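Local coordinates for C3-degrading proteinase (CppA protein) (Streptococcus pneumoniae, PDB 3E0R) that probably acts as a proteinase that degrades complement component C3, and is built from glyoxalase-like domains, at residues A[76-81]-A[120-125]. Numbering follows the deposited sequence.
Sequences RLIVKV and LIHAED
H122 and K80 face each other in the last bridge of a parallel β-strand pair, the first and last strands of a βαβββ unit as in the glyoxalase fold, where strand 118-122 runs beside strand 74-81 in a mixed sheet, and they illustrate how a ladder of backbone bonds sets up the side-chain contacts. The ring of H122 lies against CA and the first side-chain carbons of K80, with K80 CA over one face in a CH-pi contact, 4.2 Å from the ring centroid. At the ring edge, I78 CG2 comes to 3.4 Å from H122 NE2. The first torsion of H122 (chi1 77°) places CG between the backbone N and the carbonyl carbon. The ring is also gripped from its own chain: E124 N donates to H122 ND1 at 2.9 Å, from a position 19° out of the ring plane. Further along the same face, L120 CD2 packs over a face of the R76 guanidinium, which is held by salt bridges to E156 and E110. On the other face of the sheet, V81 CG2 meets I121 CG2 at 3.5 Å, on the side covered by helix 84-91, which touches both residues.

The ladder between the strands comprises L120 N to L77 O, V79 N to L120 O, H122 N to V79 O and V81 N to H122 O. L120 and H122 thus each use both N and O toward strand 76-81, while the backbone of I121 turns to F109 on strand 107-112. Beyond the last bridge, the K80 side chain, extended as far as CE and bent at chi4, reaches the loop after strand 118-122, where NZ makes a weak 3.4 Å hydrogen bond to E124 O.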
loop_
_atom_site.group_PDB
_atom_site.type_symbol
_atom_site.label_atom_id
_atom_site.label_comp_id
_atom_site.label_asym_id
_atom_site.label_seq_id
_atom_site.Cartn_x
_atom_site.Cartn_y
_atom_site.Cartn_z
ATOM N N ARG A 76 4.294 4.750 -5.491
ATOM C CA ARG A 76 2.846 4.693 -5.767
ATOM C C ARG A 76 2.203 3.443 -5.160
ATOM O O ARG A 76 2.796 2.401 -5.205
ATOM C CB ARG A 76 2.579 4.632 -7.267
ATOM C CG ARG A 76 2.532 5.955 -8.015
ATOM C CD ARG A 76 1.714 5.830 -9.305
ATOM N NE ARG A 76 2.267 4.777 -10.150
ATOM C CZ ARG A 76 1.938 4.560 -11.436
ATOM N NH1 ARG A 76 1.033 5.289 -12.060
ATOM N NH2 ARG A 76 2.513 3.583 -12.109
ATOM N N LEU A 77 0.991 3.560 -4.621
ATOM C CA LEU A 77 0.143 2.417 -4.292
ATOM C C LEU A 77 -0.716 2.115 -5.464
ATOM O O LEU A 77 -1.364 3.006 -5.990
ATOM C CB LEU A 77 -0.780 2.725 -3.113
ATOM C CG LEU A 77 -1.429 1.530 -2.351
ATOM C CD1 LEU A 77 -0.421 0.739 -1.531
ATOM C CD2 LEU A 77 -2.576 2.070 -1.462
ATOM N N ILE A 78 -0.766 0.850 -5.851
ATOM C CA ILE A 78 -1.507 0.388 -7.030
ATOM C C ILE A 78 -2.639 -0.525 -6.580
ATOM O O ILE A 78 -2.448 -1.490 -5.875
ATOM C CB ILE A 78 -0.581 -0.266 -8.055
ATOM C CG1 ILE A 78 0.613 0.663 -8.348
ATOM C CG2 ILE A 78 -1.341 -0.616 -9.377
ATOM C CD1 ILE A 78 1.647 0.038 -9.185
ATOM N N VAL A 79 -3.848 -0.127 -6.930
ATOM C CA VAL A 79 -5.068 -0.838 -6.528
ATOM C C VAL A 79 -5.678 -1.353 -7.804
ATOM O O VAL A 79 -6.166 -0.592 -8.604
ATOM C CB VAL A 79 -6.026 0.083 -5.773
ATOM C CG1 VAL A 79 -7.282 -0.671 -5.332
ATOM C CG2 VAL A 79 -5.290 0.753 -4.557
ATOM N N LYS A 80 -5.540 -2.640 -8.023
ATOM C CA LYS A 80 -6.088 -3.291 -9.197
ATOM C C LYS A 80 -7.447 -3.788 -8.843
ATOM O O LYS A 80 -7.557 -4.696 -8.032
ATOM C CB LYS A 80 -5.236 -4.484 -9.586
ATOM C CG LYS A 80 -5.803 -5.335 -10.776
ATOM C CD LYS A 80 -4.941 -6.610 -10.951
ATOM C CE LYS A 80 -5.182 -7.272 -12.283
ATOM N NZ LYS A 80 -6.518 -6.882 -12.758
ATOM N N VAL A 81 -8.471 -3.184 -9.437
ATOM C CA VAL A 81 -9.861 -3.517 -9.196
ATOM C C VAL A 81 -10.330 -4.601 -10.180
ATOM O O VAL A 81 -10.017 -4.558 -11.371
ATOM C CB VAL A 81 -10.717 -2.236 -9.293
ATOM C CG1 VAL A 81 -12.229 -2.526 -9.259
ATOM C CG2 VAL A 81 -10.333 -1.296 -8.210
ATOM N N LEU A 120 -2.868 4.801 -7.633
ATOM C CA LEU A 120 -3.400 4.468 -8.933
ATOM C C LEU A 120 -4.475 3.424 -8.727
ATOM O O LEU A 120 -4.209 2.392 -8.138
ATOM C CB LEU A 120 -2.298 3.913 -9.867
ATOM C CG LEU A 120 -2.754 3.335 -11.245
ATOM C CD1 LEU A 120 -3.362 4.459 -12.137
ATOM C CD2 LEU A 120 -1.663 2.653 -11.981
ATOM N N ILE A 121 -5.699 3.705 -9.176
ATOM C CA ILE A 121 -6.770 2.698 -9.201
ATOM C C ILE A 121 -7.076 2.349 -10.641
ATOM O O ILE A 121 -7.405 3.232 -11.428
ATOM C CB ILE A 121 -8.079 3.176 -8.534
ATOM C CG1 ILE A 121 -7.761 3.762 -7.151
ATOM C CG2 ILE A 121 -9.116 2.005 -8.427
ATOM C CD1 ILE A 121 -8.756 3.288 -6.069
ATOM N N HIS A 122 -6.976 1.072 -10.971
ATOM C CA HIS A 122 -7.084 0.640 -12.332
ATOM C C HIS A 122 -7.673 -0.758 -12.357
ATOM O O HIS A 122 -7.911 -1.348 -11.341
ATOM C CB HIS A 122 -5.702 0.678 -13.011
ATOM C CG HIS A 122 -4.824 -0.469 -12.630
ATOM N ND1 HIS A 122 -4.780 -1.644 -13.353
ATOM C CD2 HIS A 122 -3.970 -0.635 -11.597
ATOM C CE1 HIS A 122 -3.950 -2.494 -12.765
ATOM N NE2 HIS A 122 -3.452 -1.910 -11.692
ATOM N N ALA A 123 -7.881 -1.287 -13.551
ATOM C CA ALA A 123 -8.516 -2.582 -13.718
ATOM C C ALA A 123 -7.820 -3.429 -14.790
ATOM O O ALA A 123 -8.450 -4.340 -15.345
ATOM C CB ALA A 123 -9.971 -2.366 -14.075
ATOM N N GLU A 124 -6.533 -3.150 -15.059
ATOM C CA GLU A 124 -5.821 -3.665 -16.240
ATOM C C GLU A 124 -4.980 -4.862 -15.855
ATOM O O GLU A 124 -4.506 -4.950 -14.711
ATOM C CB GLU A 124 -4.875 -2.618 -16.841
ATOM C CG GLU A 124 -5.499 -1.319 -17.383
ATOM C CD GLU A 124 -6.719 -1.512 -18.328
ATOM O OE1 GLU A 124 -6.825 -2.535 -19.093
ATOM O OE2 GLU A 124 -7.584 -0.603 -18.270
ATOM N N ASP A 125 -4.790 -5.781 -16.810
ATOM C CA ASP A 125 -3.839 -6.894 -16.625
ATOM C C ASP A 125 -2.404 -6.389 -16.892
ATOM O O ASP A 125 -1.416 -7.068 -16.620
ATOM C CB ASP A 125 -4.168 -8.096 -17.516
ATOM C CG ASP A 125 -5.659 -8.367 -17.622
ATOM O OD1 ASP A 125 -6.109 -9.458 -17.197
ATOM O OD2 ASP A 125 -6.379 -7.491 -18.149
#